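Local coordinates for protein acetyltransferase, GNAT family (Streptococcus pneumoniae, PDB 2I79) that binds acetyl coenzyme A and, as a member of the GNAT family, probably transfers its acetyl group to the amino group of an acceptor, perhaps an amino acid, at residues Thr29-Ser33 / Gln129-Gln133; Phe21-Val25 / Val93-Tyr98; Arg85-Leu90 / Ile120-Leu126. All blocks are in the same frame, centred on the assembly; numbering follows the deposited sequence.

Interaction 1: Thr29-Ser33 / Gln129-Gln133; sequences TDFTS and QTRNQ. With ACO (acetyl coenzyme *a), chain G.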
# COMPACT_ATOMS: atom_id res chain seq x y z
N THR A 29 9.57 -12.49 15.17
CA THR A 29 9.81 -11.07 15.45
C THR A 29 8.52 -10.32 15.35
O THR A 29 7.50 -10.84 14.81
CB THR A 29 10.81 -10.42 14.44
OG1 THR A 29 10.15 -10.15 13.20
CG2 THR A 29 12.05 -11.29 14.16
N ASP A 30 8.55 -9.07 15.81
CA ASP A 30 7.47 -8.13 15.50
C ASP A 30 7.95 -6.97 14.59
O ASP A 30 7.44 -5.86 14.65
CB ASP A 30 6.78 -7.65 16.79
CG ASP A 30 7.76 -7.06 17.80
OD1 ASP A 30 8.99 -7.04 17.53
OD2 ASP A 30 7.27 -6.60 18.86
N PHE A 31 8.92 -7.28 13.71
CA PHE A 31 9.52 -6.31 12.80
C PHE A 31 8.69 -6.05 11.53
O PHE A 31 8.94 -5.05 10.81
CB PHE A 31 10.92 -6.75 12.37
CG PHE A 31 11.98 -6.56 13.42
CD1 PHE A 31 12.04 -5.42 14.20
CD2 PHE A 31 12.97 -7.52 13.59
CE1 PHE A 31 13.07 -5.25 15.16
CE2 PHE A 31 13.97 -7.37 14.54
CZ PHE A 31 14.02 -6.23 15.33
N THR A 32 7.71 -6.91 11.25
CA THR A 32 6.84 -6.72 10.10
C THR A 32 5.38 -6.78 10.53
O THR A 32 5.08 -6.93 11.70
CB THR A 32 7.12 -7.78 9.02
OG1 THR A 32 6.54 -9.04 9.39
CG2 THR A 32 8.65 -7.92 8.81
N SER A 33 4.48 -6.64 9.58
CA SER A 33 3.05 -6.60 9.91
C SER A 33 2.51 -7.98 10.31
O SER A 33 1.45 -8.08 10.94
CB SER A 33 2.26 -6.01 8.74
OG SER A 33 2.45 -6.86 7.61
N GLN A 129 10.69 -0.54 9.97
CA GLN A 129 10.70 0.10 11.29
C GLN A 129 12.10 0.71 11.55
O GLN A 129 13.12 0.10 11.24
CB GLN A 129 10.33 -0.88 12.39
CG GLN A 129 8.91 -1.47 12.32
CD GLN A 129 8.70 -2.64 13.29
OE1 GLN A 129 9.61 -3.01 14.04
NE2 GLN A 129 7.50 -3.23 13.27
N THR A 130 12.15 1.93 12.06
CA THR A 130 13.47 2.59 12.16
C THR A 130 14.42 1.81 13.09
O THR A 130 15.61 1.69 12.83
CB THR A 130 13.35 4.05 12.58
OG1 THR A 130 12.71 4.12 13.85
CG2 THR A 130 12.55 4.84 11.55
N ARG A 131 13.85 1.18 14.11
CA ARG A 131 14.62 0.32 15.01
C ARG A 131 15.12 -0.99 14.39
O ARG A 131 15.95 -1.66 14.99
CB ARG A 131 13.75 -0.04 16.22
CG ARG A 131 12.63 -1.00 15.89
CD ARG A 131 11.83 -1.41 17.08
NE ARG A 131 10.83 -2.35 16.64
CZ ARG A 131 10.38 -3.40 17.32
NH1 ARG A 131 10.81 -3.71 18.54
NH2 ARG A 131 9.46 -4.17 16.77
N ASN A 132 14.57 -1.40 13.25
CA ASN A 132 14.99 -2.66 12.61
C ASN A 132 16.31 -2.47 11.82
O ASN A 132 16.35 -2.53 10.61
CB ASN A 132 13.83 -3.24 11.77
CG ASN A 132 14.12 -4.62 11.19
OD1 ASN A 132 15.19 -5.20 11.44
ND2 ASN A 132 13.19 -5.14 10.41
N GLN A 133 17.40 -2.26 12.54
CA GLN A 133 18.64 -1.78 11.90
C GLN A 133 19.34 -2.79 10.99
O GLN A 133 20.05 -2.42 10.05
CB GLN A 133 19.62 -1.31 12.96
CG GLN A 133 20.36 -0.05 12.54
CD GLN A 133 19.69 1.17 13.10
OE1 GLN A 133 20.19 1.77 14.06
NE2 GLN A 133 18.53 1.53 12.55
N1A ACO G . 22.50 -3.62 13.03
C2A ACO G . 23.14 -3.46 11.84
N3A ACO G . 23.45 -4.49 11.04
C4A ACO G . 23.13 -5.76 11.38
C5A ACO G . 22.43 -6.01 12.64
C6A ACO G . 22.12 -4.84 13.46
N6A ACO G . 21.47 -5.00 14.64
N7A ACO G . 22.25 -7.33 12.72
C8A ACO G . 22.80 -7.87 11.59
N9A ACO G . 23.32 -6.93 10.80
C1B ACO G . 24.00 -7.00 9.47
C2B ACO G . 24.97 -8.15 9.20
O2B ACO G . 26.29 -7.85 9.64
C3B ACO G . 24.91 -8.19 7.69
O3B ACO G . 25.60 -7.13 7.06
P3B ACO G . 26.99 -7.30 6.29
O7A ACO G . 27.84 -7.48 7.53
O8A ACO G . 27.22 -6.02 5.51
O9A ACO G . 26.85 -8.49 5.37
C4B ACO G . 23.45 -7.89 7.39
O4B ACO G . 23.00 -7.07 8.46
C5B ACO G . 22.65 -9.17 7.27
O5B ACO G . 22.79 -9.59 5.91
P1A ACO G . 22.32 -11.07 5.50
O1A ACO G . 22.88 -12.08 6.47
O2A ACO G . 22.56 -11.18 4.01
O3A ACO G . 20.75 -10.97 5.89
P2A ACO G . 19.84 -12.00 6.77
O4A ACO G . 20.08 -11.97 8.28
O5A ACO G . 19.91 -13.31 6.01
O6A ACO G . 18.41 -11.26 6.46
CBP ACO G . 16.65 -9.89 7.46
CCP ACO G . 18.11 -10.00 7.05
CDP ACO G . 16.41 -8.46 7.96
CEP ACO G . 15.79 -10.22 6.23
CAP ACO G . 16.35 -10.89 8.59
OAP ACO G . 17.07 -10.54 9.80
C9P ACO G . 14.86 -10.99 8.86
O9P ACO G . 14.17 -11.72 8.18
N8P ACO G . 14.37 -10.27 9.86
C7P ACO G . 12.97 -10.28 10.30
C6P ACO G . 11.98 -9.80 9.23
C5P ACO G . 12.36 -8.44 8.72
O5P ACO G . 12.55 -7.54 9.51
N4P ACO G . 12.46 -8.30 7.40
C3P ACO G . 12.80 -7.04 6.75
C2P ACO G . 11.68 -6.02 6.78
S1P ACO G . 10.31 -6.63 5.84
C ACO G . 10.30 -6.05 4.32
O ACO G . 11.24 -6.45 3.68
CH3 ACO G . 9.20 -5.11 3.88
O HOH W 1 10.74 -3.51 9.77

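Interaction 2: Phe21-Val25 / Val93-Tyr98; sequences FLNRV and VIGKRY. With ACO (acetyl coenzyme *a), chain G.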
# COMPACT_ATOMS: atom_id res chain seq x y z
N PHE A 21 6.02 -21.83 6.63
CA PHE A 21 7.15 -20.94 6.86
C PHE A 21 6.71 -19.55 7.30
O PHE A 21 7.31 -18.93 8.20
CB PHE A 21 8.00 -20.84 5.59
CG PHE A 21 9.10 -19.84 5.69
CD1 PHE A 21 10.21 -20.09 6.50
CD2 PHE A 21 9.01 -18.63 5.04
CE1 PHE A 21 11.20 -19.16 6.62
CE2 PHE A 21 10.01 -17.69 5.18
CZ PHE A 21 11.10 -17.96 5.96
N LEU A 22 5.65 -19.02 6.68
CA LEU A 22 5.24 -17.65 7.01
C LEU A 22 4.64 -17.61 8.41
O LEU A 22 4.83 -16.67 9.13
CB LEU A 22 4.31 -17.08 5.96
CG LEU A 22 5.02 -16.72 4.64
CD1 LEU A 22 4.03 -16.67 3.48
CD2 LEU A 22 5.80 -15.38 4.77
N ASN A 23 3.95 -18.67 8.80
CA ASN A 23 3.44 -18.79 10.17
C ASN A 23 4.59 -18.90 11.17
O ASN A 23 4.54 -18.29 12.26
CB ASN A 23 2.52 -20.00 10.29
CG ASN A 23 1.11 -19.73 9.79
OD1 ASN A 23 0.42 -20.63 9.26
ND2 ASN A 23 0.68 -18.51 9.96
N ARG A 24 5.63 -19.61 10.79
CA ARG A 24 6.82 -19.70 11.66
C ARG A 24 7.45 -18.34 11.89
O ARG A 24 7.59 -17.93 13.02
CB ARG A 24 7.86 -20.68 11.11
CG ARG A 24 9.18 -20.67 11.90
CD ARG A 24 10.10 -21.84 11.54
NE ARG A 24 10.89 -21.65 10.29
CZ ARG A 24 12.21 -21.42 10.18
NH1 ARG A 24 13.04 -21.31 11.23
NH2 ARG A 24 12.73 -21.31 8.97
N VAL A 25 7.78 -17.61 10.83
CA VAL A 25 8.48 -16.33 10.99
C VAL A 25 7.60 -15.24 11.60
O VAL A 25 8.08 -14.34 12.25
CB VAL A 25 9.12 -15.86 9.64
CG1 VAL A 25 10.14 -16.86 9.17
CG2 VAL A 25 8.04 -15.62 8.56
N VAL A 93 11.71 -11.99 4.30
CA VAL A 93 11.86 -12.51 5.65
C VAL A 93 12.65 -13.80 5.60
O VAL A 93 12.46 -14.60 4.68
CB VAL A 93 10.51 -12.68 6.37
CG1 VAL A 93 9.57 -13.58 5.55
CG2 VAL A 93 10.72 -13.24 7.76
N ILE A 94 13.56 -13.95 6.57
CA ILE A 94 14.44 -15.12 6.72
C ILE A 94 14.13 -15.72 8.10
O ILE A 94 13.84 -14.98 9.05
CB ILE A 94 15.94 -14.75 6.61
CG1 ILE A 94 16.25 -14.09 5.25
CG2 ILE A 94 16.84 -15.98 6.78
CD1 ILE A 94 16.06 -15.01 4.03
N GLY A 95 14.11 -17.05 8.19
CA GLY A 95 14.01 -17.72 9.49
C GLY A 95 15.15 -17.27 10.38
O GLY A 95 16.29 -17.16 9.94
N LYS A 96 14.81 -16.97 11.64
CA LYS A 96 15.73 -16.38 12.58
C LYS A 96 16.98 -17.24 12.72
O LYS A 96 18.09 -16.75 12.65
CB LYS A 96 15.04 -16.21 13.94
CG LYS A 96 15.84 -15.37 14.95
CD LYS A 96 14.97 -14.96 16.17
CE LYS A 96 15.85 -14.33 17.25
NZ LYS A 96 15.11 -13.59 18.35
N ARG A 97 16.75 -18.55 12.84
CA ARG A 97 17.82 -19.54 12.90
C ARG A 97 18.91 -19.35 11.82
O ARG A 97 20.05 -19.75 12.04
CB ARG A 97 17.20 -20.96 12.81
CG ARG A 97 17.96 -22.04 13.55
CD ARG A 97 17.00 -22.97 14.39
NE ARG A 97 16.26 -22.21 15.43
CZ ARG A 97 14.94 -21.97 15.47
NH1 ARG A 97 14.12 -22.45 14.52
NH2 ARG A 97 14.44 -21.25 16.48
N TYR A 98 18.58 -18.74 10.67
CA TYR A 98 19.54 -18.57 9.55
C TYR A 98 20.04 -17.15 9.28
O TYR A 98 20.70 -16.89 8.26
CB TYR A 98 18.92 -19.06 8.25
CG TYR A 98 18.23 -20.40 8.29
CD1 TYR A 98 16.85 -20.48 8.38
CD2 TYR A 98 18.96 -21.60 8.18
CE1 TYR A 98 16.20 -21.71 8.37
CE2 TYR A 98 18.31 -22.85 8.16
CZ TYR A 98 16.93 -22.88 8.26
OH TYR A 98 16.24 -24.07 8.26
N1A ACO G . 22.50 -3.62 13.03
C2A ACO G . 23.14 -3.46 11.84
N3A ACO G . 23.45 -4.49 11.04
C4A ACO G . 23.13 -5.76 11.38
C5A ACO G . 22.43 -6.01 12.64
C6A ACO G . 22.12 -4.84 13.46
N6A ACO G . 21.47 -5.00 14.64
N7A ACO G . 22.25 -7.33 12.72
C8A ACO G . 22.80 -7.87 11.59
N9A ACO G . 23.32 -6.93 10.80
C1B ACO G . 24.00 -7.00 9.47
C2B ACO G . 24.97 -8.15 9.20
O2B ACO G . 26.29 -7.85 9.64
C3B ACO G . 24.91 -8.19 7.69
O3B ACO G . 25.60 -7.13 7.06
P3B ACO G . 26.99 -7.30 6.29
O7A ACO G . 27.84 -7.48 7.53
O8A ACO G . 27.22 -6.02 5.51
O9A ACO G . 26.85 -8.49 5.37
C4B ACO G . 23.45 -7.89 7.39
O4B ACO G . 23.00 -7.07 8.46
C5B ACO G . 22.65 -9.17 7.27
O5B ACO G . 22.79 -9.59 5.91
P1A ACO G . 22.32 -11.07 5.50
O1A ACO G . 22.88 -12.08 6.47
O2A ACO G . 22.56 -11.18 4.01
O3A ACO G . 20.75 -10.97 5.89
P2A ACO G . 19.84 -12.00 6.77
O4A ACO G . 20.08 -11.97 8.28
O5A ACO G . 19.91 -13.31 6.01
O6A ACO G . 18.41 -11.26 6.46
CBP ACO G . 16.65 -9.89 7.46
CCP ACO G . 18.11 -10.00 7.05
CDP ACO G . 16.41 -8.46 7.96
CEP ACO G . 15.79 -10.22 6.23
CAP ACO G . 16.35 -10.89 8.59
OAP ACO G . 17.07 -10.54 9.80
C9P ACO G . 14.86 -10.99 8.86
O9P ACO G . 14.17 -11.72 8.18
N8P ACO G . 14.37 -10.27 9.86
C7P ACO G . 12.97 -10.28 10.30
C6P ACO G . 11.98 -9.80 9.23
C5P ACO G . 12.36 -8.44 8.72
O5P ACO G . 12.55 -7.54 9.51
N4P ACO G . 12.46 -8.30 7.40
C3P ACO G . 12.80 -7.04 6.75
C2P ACO G . 11.68 -6.02 6.78
S1P ACO G . 10.31 -6.63 5.84
C ACO G . 10.30 -6.05 4.32
O ACO G . 11.24 -6.45 3.68
CH3 ACO G . 9.20 -5.11 3.88

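Interaction 3: Arg85-Leu90 / Ile120-Leu126; sequences RHIGDL and ILRRLQL. With ACO (acetyl coenzyme *a), chain G.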
# COMPACT_ATOMS: atom_id res chain seq x y z
N ARG A 85 2.30 1.03 -12.19
CA ARG A 85 2.63 -0.35 -12.60
C ARG A 85 4.15 -0.68 -12.54
O ARG A 85 4.54 -1.84 -12.44
CB ARG A 85 2.07 -0.56 -14.02
CG ARG A 85 2.21 -1.95 -14.57
CD ARG A 85 1.12 -2.26 -15.61
NE ARG A 85 1.26 -1.45 -16.82
CZ ARG A 85 0.25 -1.03 -17.60
NH1 ARG A 85 -1.03 -1.29 -17.31
NH2 ARG A 85 0.53 -0.31 -18.69
N HIS A 86 4.97 0.36 -12.55
CA HIS A 86 6.44 0.27 -12.55
C HIS A 86 7.06 0.21 -11.15
O HIS A 86 8.27 0.13 -11.02
CB HIS A 86 7.01 1.49 -13.29
CG HIS A 86 6.62 2.79 -12.65
ND1 HIS A 86 7.46 3.48 -11.80
CD2 HIS A 86 5.45 3.46 -12.65
CE1 HIS A 86 6.83 4.56 -11.35
NE2 HIS A 86 5.61 4.56 -11.84
N ILE A 87 6.21 0.24 -10.11
CA ILE A 87 6.62 0.24 -8.72
C ILE A 87 6.34 -1.13 -8.05
O ILE A 87 5.19 -1.56 -7.95
CB ILE A 87 5.84 1.31 -7.91
CG1 ILE A 87 6.00 2.72 -8.54
CG2 ILE A 87 6.28 1.33 -6.46
CD1 ILE A 87 5.05 3.75 -7.98
N GLY A 88 7.40 -1.78 -7.59
CA GLY A 88 7.32 -3.04 -6.86
C GLY A 88 7.53 -2.79 -5.38
O GLY A 88 8.51 -2.16 -4.97
N ASP A 89 6.58 -3.26 -4.58
CA ASP A 89 6.68 -3.21 -3.13
C ASP A 89 7.38 -4.47 -2.69
O ASP A 89 6.90 -5.59 -2.99
CB ASP A 89 5.28 -3.14 -2.52
CG ASP A 89 4.56 -1.84 -2.91
OD1 ASP A 89 5.06 -0.78 -2.51
OD2 ASP A 89 3.52 -1.89 -3.63
N LEU A 90 8.49 -4.30 -1.99
CA LEU A 90 9.35 -5.41 -1.62
C LEU A 90 9.05 -5.88 -0.18
O LEU A 90 8.78 -5.07 0.72
CB LEU A 90 10.84 -5.01 -1.81
CG LEU A 90 12.00 -6.01 -1.99
CD1 LEU A 90 11.94 -6.89 -3.21
CD2 LEU A 90 13.31 -5.21 -2.08
N ILE A 120 9.47 -3.72 -16.82
CA ILE A 120 8.26 -3.03 -16.35
C ILE A 120 8.58 -2.26 -15.07
O ILE A 120 8.25 -1.09 -14.93
CB ILE A 120 7.10 -4.01 -16.10
CG1 ILE A 120 6.89 -4.91 -17.33
CG2 ILE A 120 5.78 -3.25 -15.76
CD1 ILE A 120 6.05 -6.18 -17.08
N LEU A 121 9.24 -2.93 -14.12
CA LEU A 121 9.53 -2.28 -12.85
C LEU A 121 10.67 -1.32 -13.09
O LEU A 121 11.68 -1.67 -13.72
CB LEU A 121 9.85 -3.30 -11.75
CG LEU A 121 8.71 -4.25 -11.38
CD1 LEU A 121 9.20 -5.31 -10.45
CD2 LEU A 121 7.45 -3.53 -10.79
N ARG A 122 10.45 -0.08 -12.63
CA ARG A 122 11.46 0.98 -12.61
C ARG A 122 11.70 1.55 -11.20
O ARG A 122 12.43 2.52 -11.02
CB ARG A 122 11.02 2.10 -13.55
CG ARG A 122 10.75 1.66 -14.99
CD ARG A 122 11.96 1.02 -15.69
NE ARG A 122 13.12 1.91 -15.70
CZ ARG A 122 13.23 2.99 -16.48
NH1 ARG A 122 12.28 3.31 -17.34
NH2 ARG A 122 14.31 3.75 -16.40
N ARG A 123 11.08 0.95 -10.20
CA ARG A 123 11.25 1.37 -8.81
C ARG A 123 10.89 0.21 -7.87
O ARG A 123 9.90 -0.52 -8.11
CB ARG A 123 10.40 2.62 -8.49
CG ARG A 123 10.19 2.85 -6.98
CD ARG A 123 9.28 4.02 -6.62
NE ARG A 123 10.16 5.01 -6.17
CZ ARG A 123 10.51 5.30 -4.92
NH1 ARG A 123 9.92 4.81 -3.85
NH2 ARG A 123 11.42 6.21 -4.77
N LEU A 124 11.72 0.02 -6.84
CA LEU A 124 11.41 -0.84 -5.70
C LEU A 124 11.36 0.00 -4.42
O LEU A 124 12.09 0.97 -4.24
CB LEU A 124 12.40 -2.00 -5.55
CG LEU A 124 12.59 -2.94 -6.74
CD1 LEU A 124 13.73 -3.92 -6.47
CD2 LEU A 124 11.30 -3.70 -7.08
N GLN A 125 10.46 -0.39 -3.53
CA GLN A 125 10.22 0.36 -2.32
C GLN A 125 9.67 -0.53 -1.21
O GLN A 125 9.10 -1.60 -1.47
CB GLN A 125 9.23 1.49 -2.61
CG GLN A 125 7.79 1.02 -2.89
CD GLN A 125 6.84 2.18 -3.13
OE1 GLN A 125 7.25 3.28 -3.49
NE2 GLN A 125 5.55 1.94 -2.92
N LEU A 126 9.88 -0.06 0.02
CA LEU A 126 9.29 -0.63 1.21
C LEU A 126 9.33 0.40 2.31
O LEU A 126 9.87 1.48 2.12
CB LEU A 126 10.08 -1.85 1.69
CG LEU A 126 11.54 -1.68 2.15
CD1 LEU A 126 11.81 -2.91 2.94
CD2 LEU A 126 12.55 -1.54 1.04
N1A ACO G . 22.50 -3.62 13.03
C2A ACO G . 23.14 -3.46 11.84
N3A ACO G . 23.45 -4.49 11.04
C4A ACO G . 23.13 -5.76 11.38
C5A ACO G . 22.43 -6.01 12.64
C6A ACO G . 22.12 -4.84 13.46
N6A ACO G . 21.47 -5.00 14.64
N7A ACO G . 22.25 -7.33 12.72
C8A ACO G . 22.80 -7.87 11.59
N9A ACO G . 23.32 -6.93 10.80
C1B ACO G . 24.00 -7.00 9.47
C2B ACO G . 24.97 -8.15 9.20
O2B ACO G . 26.29 -7.85 9.64
C3B ACO G . 24.91 -8.19 7.69
O3B ACO G . 25.60 -7.13 7.06
P3B ACO G . 26.99 -7.30 6.29
O7A ACO G . 27.84 -7.48 7.53
O8A ACO G . 27.22 -6.02 5.51
O9A ACO G . 26.85 -8.49 5.37
C4B ACO G . 23.45 -7.89 7.39
O4B ACO G . 23.00 -7.07 8.46
C5B ACO G . 22.65 -9.17 7.27
O5B ACO G . 22.79 -9.59 5.91
P1A ACO G . 22.32 -11.07 5.50
O1A ACO G . 22.88 -12.08 6.47
O2A ACO G . 22.56 -11.18 4.01
O3A ACO G . 20.75 -10.97 5.89
P2A ACO G . 19.84 -12.00 6.77
O4A ACO G . 20.08 -11.97 8.28
O5A ACO G . 19.91 -13.31 6.01
O6A ACO G . 18.41 -11.26 6.46
CBP ACO G . 16.65 -9.89 7.46
CCP ACO G . 18.11 -10.00 7.05
CDP ACO G . 16.41 -8.46 7.96
CEP ACO G . 15.79 -10.22 6.23
CAP ACO G . 16.35 -10.89 8.59
OAP ACO G . 17.07 -10.54 9.80
C9P ACO G . 14.86 -10.99 8.86
O9P ACO G . 14.17 -11.72 8.18
N8P ACO G . 14.37 -10.27 9.86
C7P ACO G . 12.97 -10.28 10.30
C6P ACO G . 11.98 -9.80 9.23
C5P ACO G . 12.36 -8.44 8.72
O5P ACO G . 12.55 -7.54 9.51
N4P ACO G . 12.46 -8.30 7.40
C3P ACO G . 12.80 -7.04 6.75
C2P ACO G . 11.68 -6.02 6.78
S1P ACO G . 10.31 -6.63 5.84
C ACO G . 10.30 -6.05 4.32
O ACO G . 11.24 -6.45 3.68
CH3 ACO G . 9.20 -5.11 3.88

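Interaction 1: Thr29-Ser33 / Gln129-Gln133
D30 and R131 form the salt bridge of this contact: R131 NH2 to D30 OD1 is 3.0 Å, and the nitrogen comes from above the carboxylate plane, 71° out of it. The same guanidinium turns back on its own segment, where NE and NH2 both grip Q129 OE1, side-on and from one face of the amide plane. Thus held, the Q129 amide directs NE2 to the backbone carbonyl D30 O at 3.0 Å, in the carbonyl plane on a lone pair.

Aromatic packing centres on F31. The N132 amide is stacked on the ring with planes 11° apart, its CG 3.6 Å from F31 CG and displaced toward the rim, while N132 CB adds a CH-pi contact over that face. Q129 OE1 lies at the ring edge, 3.4 Å from F31 CD1, and the ring atom CE1 sits over the centre of the R131 guanidinium, 3.9 Å above its plane.

Ligand and solvent bonds complete the junction. With its CG anti to the backbone N (chi1 -174°), N132 sends ND2 to the pantetheine carbonyl O5P of acetyl coenzyme A, 2.6 Å away. A water donates to F31 O and accepts from Q129 N and N132 ND2.

The loop between helices 15-26 and 43-55 therefore closes over the cofactor against the type I turn Q129-N132, which links strand 123-129 to helix 133-141. Strands 145-156 and 160-170 back Q129 and R131, and R83 of the second subunit hydrogen-bonds T32 O.

Interaction 2: Phe21-Val25 / Val93-Tyr98
V25 and V93 meet tip to tip where helix 15-26 packs on the end of strand 87-94, the central strand of the GNAT fold, whose C-terminal end binds acetyl coenzyme A. Between these two valines the closest pair is V25 CB to V93 CG2 at 3.6 Å. V93 places CG2 anti to its backbone N and CG1 between N and the carbonyl carbon (chi1 56°), presenting a forked surface to the helix. V25 CG2 fits against both prongs, 3.7 Å from V93 CG2 and 3.9 Å from V93 CG1. On the helix, L22 CD2 and F21 CE2 also approach V93 CG1, each at 4.2 Å, which gives this one methyl three neighbours.

F21 enters rim first. Its CZ points at the backbone where the strand ends, with V93 O and G95 N both at the ring edge and near its plane. G95 has no side chain, and the hollow beside its CA is occupied by R24 NH2 (3.8 Å) and V25 CG1 (4.0 Å). Strand 69-77 also touches F21, through I70 and I73.

No hydrogen bond crosses the interface, so its fit rests on shape. Its ligand-side bond is that of I94, whose backbone N donates to pantetheine O9P at 2.8 Å with an N-H...O angle of 166°.

The outer rim is polar. R24 bends at chi3, bringing NH1 near the like-charged R97, with E28 a long, weak ion partner. R24 NH2 reaches the edge of the Y98 ring at CE1, 3.5 Å away, the guanidinium and ring planes 88° apart.

Interaction 3: Arg85-Leu90 / Ile120-Leu126
Q125 and D89 share the side-chain bond of this parallel strand pair, the two strands of a beta-alpha-beta unit: Q125 NE2 donates to D89 OD1 at 2.8 Å, on the syn side and 15° out of the carboxylate plane. The other end of the amide, OE1, accepts from R123 NH1, so both ends are engaged and its rotation is fixed. R123 itself is salt-bridged to E147.

Backbone bonds set the register of I87 with R123, G88 with L124 and D89 with Q125. G88 N donates to R123 O and L90 N to Q125 O, both at 2.8 Å, while Q125 N returns a bond to G88 O. At the pair's start, H86 O accepts from R122 N at 2.7 Å and, weakly, from R123 N.

On the face bearing D89 and Q125, I87 CG2 presses on the amide carbon, Q125 CD, at 3.5 Å, and its CG1 lies beside R123 CD. On the opposite face L124 CD2 and L121 CD2 pack against the G88 backbone; helix 103-117 covers these leucines. Residues of the second subunit pack on H86 and R122. At the cofactor end, L90 O lies 3.2 Å and L126 CD1 3.5 Å from the acetyl CH3.

How the interactions relate
All three contacts touch acetyl coenzyme A, at different points along its length. Interactions 1 and 2 have centres about 14 Å apart; interaction 3 lies about 21 Å from the first and 24 Å from the second, across the chain's centre from interaction 2. Interactions 2 and 3 share strand 87-94, using its two ends, and strand 123-129 leads from interaction 3 into the turn of interaction 1. Along the chain, interaction 3 is nested within the loop closed by interaction 1, whereas interaction 2 crosses both. The two strands and the loop after helix 15-26 thus meet the cofactor, helix 15-26 packs against the end of strand 87-94, and the second subunit reaches interactions 1 and 3.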